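Local coordinates for protein threonine synthase (Brucella melitensis bv. 1, PDB 4F4F) that probably catalyses the pyridoxal-phosphate-dependent conversion of O-phospho-L-homoserine and water to L-threonine and phosphate, the final step of threonine biosynthesis, at residues E14-G19 with G33-Q38; Q47-R52 with A248-V253; L61-P66 with Q235-F240; I167-G172 with A192-G197; Q203-G208 with L451-K456. All blocks are in the same frame, centred on the assembly; numbering follows the deposited sequence.

Contact 1. Residues E14-G19 with G33-Q38; sequences EAPVLG and GLYLPQ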
# COMPACT_ATOMS: atom_id res chain seq x y z
N GLU A 14 -24.35 -4.26 3.23
CA GLU A 14 -25.40 -4.85 2.37
C GLU A 14 -24.83 -5.49 1.12
O GLU A 14 -25.46 -5.46 0.08
CB GLU A 14 -26.37 -3.77 1.90
CG GLU A 14 -26.82 -2.88 3.02
CD GLU A 14 -27.92 -1.95 2.61
OE1 GLU A 14 -27.69 -1.02 1.81
OE2 GLU A 14 -29.01 -2.18 3.14
N ALA A 15 -23.64 -6.04 1.22
CA ALA A 15 -23.01 -6.71 0.12
C ALA A 15 -22.93 -8.19 0.50
O ALA A 15 -22.95 -8.53 1.65
CB ALA A 15 -21.62 -6.14 -0.11
N PRO A 16 -22.80 -9.09 -0.50
CA PRO A 16 -22.63 -10.51 -0.18
C PRO A 16 -21.46 -10.73 0.79
O PRO A 16 -20.44 -10.05 0.66
CB PRO A 16 -22.34 -11.15 -1.52
CG PRO A 16 -22.81 -10.19 -2.55
CD PRO A 16 -23.01 -8.84 -1.92
N VAL A 17 -21.63 -11.63 1.75
CA VAL A 17 -20.55 -12.05 2.64
C VAL A 17 -19.70 -13.03 1.83
O VAL A 17 -20.24 -13.97 1.27
CB VAL A 17 -21.09 -12.72 3.91
CG1 VAL A 17 -19.96 -13.25 4.80
CG2 VAL A 17 -21.95 -11.74 4.71
N LEU A 18 -18.40 -12.78 1.70
CA LEU A 18 -17.56 -13.55 0.79
C LEU A 18 -16.46 -14.36 1.50
O LEU A 18 -15.99 -13.97 2.56
CB LEU A 18 -16.92 -12.61 -0.23
CG LEU A 18 -17.80 -11.82 -1.22
CD1 LEU A 18 -16.90 -10.92 -2.06
CD2 LEU A 18 -18.64 -12.74 -2.08
N GLY A 19 -16.03 -15.46 0.88
CA GLY A 19 -14.80 -16.11 1.26
C GLY A 19 -13.58 -15.31 0.77
O GLY A 19 -13.70 -14.31 0.04
N GLY A 33 -18.96 -0.41 -0.43
CA GLY A 33 -18.03 -0.51 0.64
C GLY A 33 -16.80 -1.34 0.39
O GLY A 33 -16.55 -1.81 -0.73
N LEU A 34 -16.05 -1.53 1.47
CA LEU A 34 -14.78 -2.20 1.45
C LEU A 34 -14.88 -3.46 2.29
O LEU A 34 -15.52 -3.46 3.34
CB LEU A 34 -13.70 -1.29 2.00
CG LEU A 34 -13.53 0.07 1.28
CD1 LEU A 34 -12.51 0.92 2.04
CD2 LEU A 34 -13.12 -0.18 -0.14
N TYR A 35 -14.23 -4.52 1.82
CA TYR A 35 -14.25 -5.79 2.56
C TYR A 35 -13.27 -5.85 3.74
O TYR A 35 -12.13 -5.42 3.65
CB TYR A 35 -14.04 -6.97 1.60
CG TYR A 35 -15.32 -7.37 0.93
CD1 TYR A 35 -16.32 -7.96 1.66
CD2 TYR A 35 -15.54 -7.15 -0.43
CE1 TYR A 35 -17.51 -8.32 1.10
CE2 TYR A 35 -16.74 -7.53 -1.03
CZ TYR A 35 -17.72 -8.14 -0.26
OH TYR A 35 -18.95 -8.54 -0.79
N LEU A 36 -13.76 -6.42 4.85
CA LEU A 36 -12.96 -6.66 6.04
C LEU A 36 -13.29 -8.03 6.61
O LEU A 36 -14.39 -8.53 6.41
CB LEU A 36 -13.26 -5.64 7.13
CG LEU A 36 -12.70 -4.24 6.98
CD1 LEU A 36 -13.38 -3.31 8.03
CD2 LEU A 36 -11.18 -4.25 7.12
N PRO A 37 -12.33 -8.64 7.33
CA PRO A 37 -12.62 -9.90 7.97
C PRO A 37 -13.80 -9.82 8.91
O PRO A 37 -13.94 -8.85 9.61
CB PRO A 37 -11.35 -10.25 8.74
CG PRO A 37 -10.35 -9.29 8.37
CD PRO A 37 -10.92 -8.25 7.48
N GLN A 38 -14.64 -10.85 8.91
CA GLN A 38 -15.78 -10.91 9.79
C GLN A 38 -15.29 -10.98 11.25
O GLN A 38 -15.96 -10.49 12.16
CB GLN A 38 -16.58 -12.14 9.46
CG GLN A 38 -17.86 -12.31 10.26
CD GLN A 38 -18.57 -13.56 9.87
OE1 GLN A 38 -18.20 -14.66 10.30
NE2 GLN A 38 -19.59 -13.42 9.08

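Contact 2. Residues Q47-R52 with A248-V253; sequences QIRALR and APDRAV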
# COMPACT_ATOMS: atom_id res chain seq x y z
N GLN A 47 1.70 -17.62 21.56
CA GLN A 47 1.71 -17.88 20.14
C GLN A 47 2.64 -16.88 19.45
O GLN A 47 3.26 -17.23 18.47
CB GLN A 47 0.30 -17.84 19.51
CG GLN A 47 -0.48 -19.10 19.77
CD GLN A 47 -2.00 -18.97 19.71
OE1 GLN A 47 -2.58 -17.88 19.67
NE2 GLN A 47 -2.66 -20.13 19.79
N ILE A 48 2.74 -15.66 19.97
CA ILE A 48 3.68 -14.69 19.41
C ILE A 48 5.11 -15.07 19.82
O ILE A 48 6.03 -15.06 18.98
CB ILE A 48 3.33 -13.22 19.79
CG1 ILE A 48 1.94 -12.84 19.23
CG2 ILE A 48 4.43 -12.27 19.32
CD1 ILE A 48 1.41 -11.51 19.79
N ARG A 49 5.31 -15.43 21.09
CA ARG A 49 6.64 -15.92 21.51
C ARG A 49 7.11 -17.07 20.62
O ARG A 49 8.30 -17.14 20.27
CB ARG A 49 6.68 -16.29 22.97
CG ARG A 49 6.62 -15.08 23.90
CD ARG A 49 6.95 -15.39 25.35
NE ARG A 49 6.44 -14.31 26.19
CZ ARG A 49 5.21 -14.28 26.72
NH1 ARG A 49 4.37 -15.31 26.57
NH2 ARG A 49 4.82 -13.22 27.44
N ALA A 50 6.18 -17.91 20.19
CA ALA A 50 6.51 -19.06 19.34
C ALA A 50 7.03 -18.66 17.95
O ALA A 50 7.65 -19.46 17.29
CB ALA A 50 5.32 -20.03 19.22
N LEU A 51 6.80 -17.42 17.54
CA LEU A 51 7.31 -16.91 16.25
C LEU A 51 8.78 -16.48 16.30
O LEU A 51 9.39 -16.22 15.24
CB LEU A 51 6.46 -15.71 15.80
CG LEU A 51 5.00 -16.09 15.56
CD1 LEU A 51 4.21 -14.87 15.15
CD2 LEU A 51 4.85 -17.25 14.58
N ARG A 52 9.36 -16.42 17.51
CA ARG A 52 10.74 -15.93 17.66
C ARG A 52 11.71 -16.82 16.91
O ARG A 52 11.63 -18.04 16.98
CB ARG A 52 11.14 -15.81 19.13
CG ARG A 52 10.49 -14.61 19.83
CD ARG A 52 10.70 -14.70 21.33
NE ARG A 52 10.28 -13.47 21.97
CZ ARG A 52 10.13 -13.31 23.28
NH1 ARG A 52 10.36 -14.31 24.13
NH2 ARG A 52 9.77 -12.14 23.73
N ALA A 248 8.67 -8.35 21.16
CA ALA A 248 7.27 -8.79 21.23
C ALA A 248 7.17 -10.24 21.68
O ALA A 248 7.98 -11.09 21.26
CB ALA A 248 6.56 -8.59 19.88
N PRO A 249 6.18 -10.57 22.52
CA PRO A 249 5.09 -9.75 23.01
C PRO A 249 5.36 -9.17 24.38
O PRO A 249 4.45 -8.64 24.98
CB PRO A 249 3.95 -10.76 23.15
CG PRO A 249 4.62 -11.99 23.60
CD PRO A 249 6.02 -11.96 22.96
N ASP A 250 6.57 -9.29 24.89
CA ASP A 250 6.87 -8.90 26.26
C ASP A 250 7.03 -7.40 26.45
O ASP A 250 7.05 -6.92 27.59
CB ASP A 250 8.10 -9.63 26.75
CG ASP A 250 7.82 -11.10 26.92
OD1 ASP A 250 6.98 -11.43 27.75
OD2 ASP A 250 8.35 -11.90 26.17
N ARG A 251 7.17 -6.65 25.38
CA ARG A 251 6.94 -5.23 25.52
C ARG A 251 6.20 -4.73 24.29
O ARG A 251 6.31 -5.31 23.21
CB ARG A 251 8.25 -4.49 25.74
CG ARG A 251 9.19 -4.48 24.58
CD ARG A 251 10.36 -3.59 24.88
NE ARG A 251 11.38 -3.70 23.87
CZ ARG A 251 12.31 -2.79 23.65
NH1 ARG A 251 13.19 -3.01 22.71
NH2 ARG A 251 12.37 -1.66 24.36
N ALA A 252 5.44 -3.67 24.47
CA ALA A 252 4.70 -3.08 23.38
C ALA A 252 5.64 -2.26 22.51
O ALA A 252 6.64 -1.71 22.98
CB ALA A 252 3.61 -2.19 23.94
N VAL A 253 5.27 -2.14 21.24
CA VAL A 253 6.04 -1.41 20.24
C VAL A 253 5.14 -0.37 19.61
O VAL A 253 3.92 -0.57 19.50
CB VAL A 253 6.60 -2.41 19.18
CG1 VAL A 253 7.29 -1.66 18.02
CG2 VAL A 253 7.60 -3.36 19.84
O HOH W 1 10.45 -11.13 20.56

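Contact 3. Residues L61-P66 with Q235-F240; sequences LAVLTP and QVVYYF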
# COMPACT_ATOMS: atom_id res chain seq x y z
N LEU A 61 3.60 -16.82 6.86
CA LEU A 61 2.70 -17.97 6.75
C LEU A 61 1.84 -18.10 8.01
O LEU A 61 0.63 -18.32 7.92
CB LEU A 61 3.49 -19.23 6.47
CG LEU A 61 4.12 -19.35 5.08
CD1 LEU A 61 5.13 -20.47 5.07
CD2 LEU A 61 3.07 -19.54 4.02
N ALA A 62 2.45 -17.91 9.18
CA ALA A 62 1.73 -17.96 10.44
C ALA A 62 0.65 -16.87 10.49
O ALA A 62 -0.51 -17.17 10.85
CB ALA A 62 2.67 -17.84 11.65
N VAL A 63 1.00 -15.65 10.11
CA VAL A 63 0.13 -14.47 10.30
C VAL A 63 -0.99 -14.41 9.24
O VAL A 63 -2.15 -14.07 9.53
CB VAL A 63 1.06 -13.20 10.38
CG1 VAL A 63 0.37 -11.88 10.13
CG2 VAL A 63 1.77 -13.23 11.75
N LEU A 64 -0.66 -14.77 8.01
CA LEU A 64 -1.58 -14.67 6.90
C LEU A 64 -2.51 -15.87 6.65
O LEU A 64 -3.63 -15.68 6.16
CB LEU A 64 -0.83 -14.34 5.59
CG LEU A 64 -0.01 -13.05 5.64
CD1 LEU A 64 0.66 -12.79 4.31
CD2 LEU A 64 -0.83 -11.83 6.10
N THR A 65 -2.06 -17.09 6.95
CA THR A 65 -2.83 -18.27 6.62
C THR A 65 -4.30 -18.22 7.11
O THR A 65 -5.20 -18.57 6.35
CB THR A 65 -2.12 -19.57 7.10
OG1 THR A 65 -0.93 -19.74 6.36
CG2 THR A 65 -2.95 -20.85 6.91
N PRO A 66 -4.53 -17.75 8.35
CA PRO A 66 -5.92 -17.75 8.84
C PRO A 66 -6.83 -16.89 7.98
O PRO A 66 -8.01 -17.18 7.88
CB PRO A 66 -5.82 -17.18 10.26
CG PRO A 66 -4.39 -17.32 10.66
CD PRO A 66 -3.56 -17.43 9.40
N GLN A 235 0.60 -6.58 4.45
CA GLN A 235 1.34 -5.58 5.18
C GLN A 235 1.29 -5.81 6.70
O GLN A 235 2.16 -5.32 7.42
CB GLN A 235 0.80 -4.23 4.81
CG GLN A 235 1.05 -3.91 3.36
CD GLN A 235 0.85 -2.45 3.05
OE1 GLN A 235 -0.14 -2.09 2.41
NE2 GLN A 235 1.78 -1.56 3.57
N VAL A 236 0.34 -6.63 7.14
CA VAL A 236 0.25 -7.02 8.55
C VAL A 236 1.57 -7.67 9.03
O VAL A 236 2.01 -7.46 10.16
CB VAL A 236 -0.93 -7.98 8.77
CG1 VAL A 236 -0.99 -8.45 10.24
CG2 VAL A 236 -2.24 -7.33 8.37
N VAL A 237 2.23 -8.39 8.12
CA VAL A 237 3.35 -9.21 8.47
C VAL A 237 4.50 -8.40 9.09
O VAL A 237 5.06 -8.79 10.11
CB VAL A 237 3.85 -10.04 7.27
CG1 VAL A 237 5.05 -10.87 7.68
CG2 VAL A 237 2.72 -10.99 6.75
N TYR A 238 4.88 -7.29 8.45
CA TYR A 238 6.09 -6.62 8.89
C TYR A 238 5.91 -5.91 10.25
O TYR A 238 6.89 -5.63 10.93
CB TYR A 238 6.71 -5.75 7.84
CG TYR A 238 5.80 -4.76 7.20
CD1 TYR A 238 5.36 -3.65 7.88
CD2 TYR A 238 5.47 -4.87 5.86
CE1 TYR A 238 4.53 -2.71 7.26
CE2 TYR A 238 4.67 -3.93 5.25
CZ TYR A 238 4.20 -2.88 5.95
OH TYR A 238 3.39 -1.94 5.30
N TYR A 239 4.67 -5.68 10.64
CA TYR A 239 4.43 -5.22 12.02
C TYR A 239 4.80 -6.31 13.02
O TYR A 239 5.53 -6.05 13.97
CB TYR A 239 2.99 -4.79 12.22
CG TYR A 239 2.67 -3.56 11.47
CD1 TYR A 239 2.89 -2.31 12.04
CD2 TYR A 239 2.14 -3.61 10.19
CE1 TYR A 239 2.59 -1.16 11.34
CE2 TYR A 239 1.88 -2.47 9.47
CZ TYR A 239 2.09 -1.24 10.08
OH TYR A 239 1.78 -0.11 9.42
N PHE A 240 4.41 -7.55 12.75
CA PHE A 240 4.88 -8.67 13.53
C PHE A 240 6.41 -8.86 13.53
O PHE A 240 7.03 -9.03 14.59
CB PHE A 240 4.21 -9.99 13.09
CG PHE A 240 2.80 -10.17 13.65
CD1 PHE A 240 1.70 -9.58 13.04
CD2 PHE A 240 2.59 -10.96 14.76
CE1 PHE A 240 0.42 -9.77 13.53
CE2 PHE A 240 1.31 -11.12 15.27
CZ PHE A 240 0.23 -10.54 14.66

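Contact 4. Residues I167-G172 with A192-G197; sequences ILFPNG and ALSIEG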
# COMPACT_ATOMS: atom_id res chain seq x y z
N ILE A 167 -0.75 -0.77 -18.00
CA ILE A 167 -0.62 0.43 -17.20
C ILE A 167 -0.50 1.63 -18.12
O ILE A 167 0.39 1.68 -19.02
CB ILE A 167 0.60 0.37 -16.30
CG1 ILE A 167 0.48 -0.79 -15.27
CG2 ILE A 167 0.82 1.74 -15.64
CD1 ILE A 167 -0.66 -0.68 -14.26
N LEU A 168 -1.39 2.58 -17.92
CA LEU A 168 -1.40 3.81 -18.65
C LEU A 168 -0.69 4.88 -17.80
O LEU A 168 -0.99 5.05 -16.60
CB LEU A 168 -2.85 4.24 -18.92
CG LEU A 168 -3.75 3.43 -19.86
CD1 LEU A 168 -4.01 2.00 -19.39
CD2 LEU A 168 -5.07 4.14 -20.10
N PHE A 169 0.24 5.60 -18.43
CA PHE A 169 0.96 6.70 -17.80
C PHE A 169 1.14 7.84 -18.79
O PHE A 169 1.09 7.63 -20.00
CB PHE A 169 2.30 6.22 -17.28
CG PHE A 169 3.25 5.72 -18.33
CD1 PHE A 169 4.14 6.59 -18.93
CD2 PHE A 169 3.31 4.38 -18.66
CE1 PHE A 169 5.02 6.14 -19.88
CE2 PHE A 169 4.18 3.93 -19.65
CZ PHE A 169 5.04 4.81 -20.24
N PRO A 170 1.34 9.06 -18.28
CA PRO A 170 1.35 10.21 -19.19
C PRO A 170 2.66 10.32 -19.95
O PRO A 170 3.74 10.34 -19.34
CB PRO A 170 1.14 11.40 -18.28
CG PRO A 170 1.58 10.93 -16.93
CD PRO A 170 1.25 9.48 -16.87
N ASN A 171 2.56 10.42 -21.27
CA ASN A 171 3.71 10.48 -22.13
C ASN A 171 4.61 11.66 -21.74
O ASN A 171 4.15 12.78 -21.57
CB ASN A 171 3.26 10.59 -23.59
CG ASN A 171 4.41 10.60 -24.56
OD1 ASN A 171 4.74 11.63 -25.16
ND2 ASN A 171 5.02 9.46 -24.71
N GLY A 172 5.89 11.38 -21.55
CA GLY A 172 6.89 12.39 -21.27
C GLY A 172 6.83 13.02 -19.89
O GLY A 172 7.64 13.91 -19.59
N ALA A 192 2.99 -1.45 -21.36
CA ALA A 192 3.13 -0.09 -20.83
C ALA A 192 2.61 0.83 -21.92
O ALA A 192 3.15 0.83 -23.02
CB ALA A 192 4.60 0.21 -20.50
N LEU A 193 1.59 1.61 -21.59
CA LEU A 193 0.90 2.45 -22.53
C LEU A 193 1.16 3.90 -22.14
O LEU A 193 0.68 4.34 -21.12
CB LEU A 193 -0.63 2.15 -22.48
CG LEU A 193 -1.06 0.72 -22.85
CD1 LEU A 193 -2.57 0.56 -22.92
CD2 LEU A 193 -0.40 0.29 -24.17
N SER A 194 1.93 4.60 -22.97
CA SER A 194 2.31 5.98 -22.77
C SER A 194 1.26 6.83 -23.50
O SER A 194 1.30 6.99 -24.73
CB SER A 194 3.73 6.18 -23.34
OG SER A 194 4.25 7.48 -23.14
N ILE A 195 0.32 7.37 -22.73
CA ILE A 195 -0.82 8.12 -23.27
C ILE A 195 -0.40 9.57 -23.57
O ILE A 195 0.25 10.23 -22.73
CB ILE A 195 -2.02 8.09 -22.28
CG1 ILE A 195 -2.35 6.62 -21.89
CG2 ILE A 195 -3.24 8.87 -22.83
CD1 ILE A 195 -2.66 5.72 -23.08
N GLU A 196 -0.76 10.07 -24.74
CA GLU A 196 -0.54 11.48 -25.10
C GLU A 196 -1.63 12.30 -24.40
O GLU A 196 -2.63 12.72 -25.00
CB GLU A 196 -0.47 11.65 -26.63
CG GLU A 196 0.59 10.73 -27.27
CD GLU A 196 1.33 11.27 -28.48
OE1 GLU A 196 2.18 12.15 -28.28
OE2 GLU A 196 1.08 10.84 -29.65
N GLY A 197 -1.41 12.47 -23.09
CA GLY A 197 -2.30 13.18 -22.17
C GLY A 197 -1.67 13.15 -20.77
O GLY A 197 -0.57 12.62 -20.58
O HOH W 2 3.10 13.53 -26.25
O HOH W 3 1.70 13.69 -21.95
O HOH W 4 6.81 8.46 -22.06

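Contact 5. Residues Q203-G208 with L451-K456; sequences QNLVKG and LHNELK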
# COMPACT_ATOMS: atom_id res chain seq x y z
N GLN A 203 -6.35 8.37 -15.88
CA GLN A 203 -7.36 7.92 -14.93
C GLN A 203 -8.76 7.89 -15.53
O GLN A 203 -9.55 6.99 -15.23
CB GLN A 203 -7.35 8.83 -13.71
CG GLN A 203 -6.15 8.63 -12.81
CD GLN A 203 -6.20 9.55 -11.63
OE1 GLN A 203 -6.31 10.76 -11.81
NE2 GLN A 203 -6.11 9.00 -10.43
N ASN A 204 -9.05 8.86 -16.39
CA ASN A 204 -10.35 8.96 -17.05
C ASN A 204 -10.57 7.83 -18.04
O ASN A 204 -11.67 7.27 -18.13
CB ASN A 204 -10.49 10.34 -17.70
CG ASN A 204 -10.82 11.44 -16.69
OD1 ASN A 204 -11.36 11.15 -15.64
ND2 ASN A 204 -10.51 12.68 -17.01
N LEU A 205 -9.50 7.43 -18.74
CA LEU A 205 -9.57 6.29 -19.64
C LEU A 205 -9.79 5.00 -18.88
O LEU A 205 -10.52 4.11 -19.34
CB LEU A 205 -8.30 6.19 -20.48
CG LEU A 205 -8.07 7.36 -21.44
CD1 LEU A 205 -6.58 7.42 -21.77
CD2 LEU A 205 -8.92 7.21 -22.70
N VAL A 206 -9.14 4.86 -17.74
CA VAL A 206 -9.32 3.66 -16.94
C VAL A 206 -10.75 3.57 -16.41
O VAL A 206 -11.37 2.49 -16.47
CB VAL A 206 -8.27 3.52 -15.82
CG1 VAL A 206 -8.66 2.40 -14.84
CG2 VAL A 206 -6.89 3.25 -16.42
N LYS A 207 -11.26 4.69 -15.91
CA LYS A 207 -12.64 4.77 -15.39
C LYS A 207 -13.60 4.46 -16.54
O LYS A 207 -14.58 3.75 -16.36
CB LYS A 207 -12.93 6.15 -14.77
N GLY A 208 -13.30 4.99 -17.73
CA GLY A 208 -14.02 4.69 -18.97
C GLY A 208 -14.13 3.19 -19.24
O GLY A 208 -15.23 2.68 -19.50
N LEU A 451 -0.01 5.91 -27.27
CA LEU A 451 -1.41 5.94 -27.75
C LEU A 451 -2.02 7.29 -27.46
O LEU A 451 -1.74 7.87 -26.41
CB LEU A 451 -2.29 4.88 -27.08
CG LEU A 451 -1.87 3.43 -27.25
CD1 LEU A 451 -2.76 2.55 -26.37
CD2 LEU A 451 -1.98 3.05 -28.71
N HIS A 452 -2.84 7.78 -28.40
CA HIS A 452 -3.68 8.93 -28.16
C HIS A 452 -4.70 8.72 -27.09
O HIS A 452 -5.10 7.58 -26.77
CB HIS A 452 -4.35 9.41 -29.48
CG HIS A 452 -3.43 10.22 -30.36
ND1 HIS A 452 -3.45 10.15 -31.69
CD2 HIS A 452 -2.43 11.11 -30.04
CE1 HIS A 452 -2.52 10.97 -32.21
NE2 HIS A 452 -1.88 11.56 -31.21
N ASN A 453 -5.16 9.84 -26.52
CA ASN A 453 -6.03 9.84 -25.35
C ASN A 453 -7.50 9.66 -25.81
O ASN A 453 -8.25 10.61 -25.92
CB ASN A 453 -5.82 11.16 -24.61
CG ASN A 453 -6.81 11.40 -23.49
OD1 ASN A 453 -7.39 10.46 -22.92
ND2 ASN A 453 -6.99 12.68 -23.14
N GLU A 454 -7.85 8.43 -26.18
CA GLU A 454 -9.19 8.11 -26.72
C GLU A 454 -9.54 6.72 -26.22
O GLU A 454 -8.75 5.77 -26.38
CB GLU A 454 -9.23 8.14 -28.25
CG GLU A 454 -8.80 9.49 -28.83
CD GLU A 454 -8.72 9.56 -30.36
OE1 GLU A 454 -9.55 8.92 -31.05
OE2 GLU A 454 -7.84 10.31 -30.86
N LEU A 455 -10.74 6.59 -25.66
CA LEU A 455 -11.16 5.34 -25.06
C LEU A 455 -11.14 4.15 -26.02
O LEU A 455 -10.65 3.09 -25.64
CB LEU A 455 -12.54 5.47 -24.38
CG LEU A 455 -13.09 4.19 -23.74
CD1 LEU A 455 -12.11 3.63 -22.72
CD2 LEU A 455 -14.45 4.48 -23.11
N LYS A 456 -11.65 4.33 -27.25
CA LYS A 456 -11.68 3.25 -28.26
C LYS A 456 -10.28 2.77 -28.70
O LYS A 456 -10.07 1.59 -28.97
CB LYS A 456 -12.48 3.68 -29.53

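Contact 1. Residues E14-G19 with G33-Q38
The two-stranded antiparallel sheet of the N-terminal region, strands 8-10 and 35-37, is overlaid here by the loop that leaves its first strand and runs toward helix 20-26. Segment 14-19 is irregular, and its touching part runs at 66° to that of 33-38, so the two meet mainly through one long side chain rather than through strand pairing. That side chain, of Tyr-35, points from the strand to the loop, and the hydroxyl at its tip donates to Pro-16 O over 2.6 Å. The acceptor lies in the plane of the ring, at its edge, and the hydroxyl lies in the carbonyl plane of Pro-16, with a C=O...donor angle of 150°. The bond is short and its geometry favourable, consistent with a strong one. Leu-18 comes from the far end of the loop and crosses the tyrosine at about a right angle. Its CG is anti to the carbonyl carbon (chi1 -63°), which brings CD1 to 3.4 Å from Tyr-35 CZ and 3.5 Å from Tyr-35 CE2. From the other end of the loop Ala-15 CB touches Tyr-35 OH at 3.7 Å. Near the solvent-facing margin Val-17 CG1 only brushes the side chain of Gln-38. Within the fold, Tyr-35 O accepts a hydrogen bond from Arg-323, and the Tyr-35 side chain touches Tyr-8 of strand 8-10. The worked lesson is economical: a single buried phenol satisfies its hydroxyl on a loop carbonyl while aliphatic groups pack beside that bond, so one residue gives the loop both a polar and an apolar link to the sheet.

Contact 2. Residues Q47-R52 with A248-V253
Two arginines three residues apart share one carboxylate, that of Asp-250, the residue that follows the cis-proline Pro-249. Arg-49 binds it through two nitrogens, one to each oxygen: NE gives to OD2 of Asp-250 at 3.1 Å, on the syn lone pair, and NH2 of Arg-49 gives to OD1 of Asp-250 at 2.8 Å, meeting that oxygen from above the carboxylate plane. Arg-52 takes the anti lone pair of the already engaged oxygen, its NH2 lying 2.8 Å from Asp-250 OD2. The guanidinium planes of Arg-49 and Arg-52 are turned 31° and 43° from the carboxylate. Arg-52 also bonds weakly to Ala-248 O, and a water bridges its NE to the same carbonyl. Pro-249 packs against the Arg-49 chain: its CD sits 3.3 Å from Arg-49 CG, and its CG lies over one face of the Arg-49 guanidinium. Ile-48 runs alongside the proline in the opposite sense, its CG2 4.0 Å from Pro-249 CD. Glu-46 gives Arg-49 a second acidic partner. The whole is a salt-bridge network at the exposed margin of a partly buried contact, built from the arginines that begin and end the type I turn 49-52 and joining that turn to the loop before strand 253-258.

Contact 3. Residues L61-P66 with Q235-F240
Helices 56-64 and 236-245 come close enough at this point for the CA atoms of Val-63 and Val-237 to lie 6.4 Å apart. Val-63 carries most of the contact, its two methyls having different main partners. With CG1 anti to the backbone N (chi1 161°), that methyl meets Val-236 CG1 at 3.7 Å, the two side chains crossing obliquely. The other branch, CG2, stands over the centre of the Phe-240 ring, 3.8 Å from the centroid and 11° off the normal, an almost textbook CH-pi contact. One residue further on, Leu-64 crosses Val-237 at about a right angle; its fork closes around a single methyl, with CG of Leu-64 3.6 Å from Val-237 CG2 and both delta carbons of the leucine almost as near. Leu-61 O accepts both the amide and the hydroxyl of Thr-65, the OG1 of Thr-65 lying 2.6 Å from that carbonyl. Beyond the interface, Phe-240 rests on Ala-271 and Val-236 on Met-274, both of helix 263-274, while Tyr-239 OH bonds to the backbone of the cofactor-binding Asp-264. The side chain of Val-236 is about 12 Å from the bound pyridoxal phosphate. What joins these segments is therefore branched-aliphatic and aromatic packing, buried throughout, whose cohesion rests on dispersion and shape fit and on the methyl-to-ring contact, with no charge or polar link between them.

Contact 4. Residues I167-G172 with A192-G197
Backbone hydrogen bonds zip the segments together in parallel register, Ile-167 beside Ala-192 through Pro-170 beside Ile-195. Leu-193 takes part at both its ends: its N gives to Ile-167 O at 2.8 Å and its O receives the N of Phe-169 at 3.0 Å. Ile-195 repeats the pattern, its N giving to Phe-169 O at 2.8 Å and its O receiving Asn-171 N at 2.7 Å. The first three bonds run nearly along the C=O axis, whereas the last meets its carbonyl from 29° above the plane. The axes of these short segments cross at -37°, consistent with a twisted sheet. Apolar packing occupies both faces. On one, Leu-168 CB lies 3.8 Å from Ile-195 CG1, and Leu-205 touches both residues. On the other, Phe-169 takes the crowded rotamer (chi1 63°), which swings its ring back over the neighbouring strand; Ser-194 CA sits over its face and Ala-192 CB at its edge, 3.8 Å from Phe-169 CE2. Side-chain polarity gathers at the pair's C-terminal end. Asn-171 ND2 gives an almost straight bond to Ser-194 OG, 2.6 Å long and in the amide plane, and one water joins Asn-171 OD1 to Glu-196 OE1. This is the strand pairing of the beta-alpha-beta unit 163-196, in a parallel sheet consistent with the smaller domain of fold type II pyridoxal-phosphate enzymes, here extended by strand 449-452.

Contact 5. Residues Q203-G208 with L451-K456
Leu-205 leaves helix 199-211 with CB directed along the flank of the contact, and its torsions then turn the branch toward the C-terminal segment. CG is anti to the carbonyl carbon (chi1 -65°) and already meets Asn-453 OD1 at 3.5 Å. Both methyls keep that neighbour. CD1 presses closest on the amide oxygen, 3.3 Å from Asn-453 OD1. CD2 also borders it while reaching across to the backbone beyond, 3.6 Å from Glu-454 C and 3.5 Å from Leu-455 N, at the very start of helix 455-465, where Glu-454 holds the N-cap position. Asn-453 meets the leucine obliquely; it is the centre of an inverse gamma turn, and its CG is anti to the backbone N (chi1 171°), which carries OD1 to the leucine. About one turn further along helix 199-211, at Gly-208, the roles reverse: Leu-455 lays its own fork on the backbone of 205-208, with its CD1 3.8 Å from Leu-205 O and 4.0 Å from Gly-208 C. Gly-208 has no side chain to stand between them, so the leucine lies directly against the main chain. Outside the pair, Leu-205 and Asn-453 both touch Ile-195 of the adjoining strand. Leu-205 thus lies on the Asn-453 oxygen and the 454-455 backbone, Leu-455 on the backbone of 205-208; the adhesion is van der Waals in kind, set by close fit where a helix side meets a helix start.

How the contacts relate
From the N terminus, contact 1 closes first, a short loop around helix 20-26 that is complete before the others open. Contact 2 opens next and encloses the longer span 52-248; contact 3 nests inside it, the two touching where Leu-51 packs on Ala-62 and Phe-240. Together they bind the N-terminal helices to helix 236-245 and the loop after it. Contact 4 nests deeper still, within contact 3, joining strands of the parallel sheet on the opposite side of the chain's centre. Contact 5 opens after it and crosses contacts 2 and 3, bringing the C-terminal segment beside contact 4, where strand 449-452 lies next to strand 190-196 in that sheet.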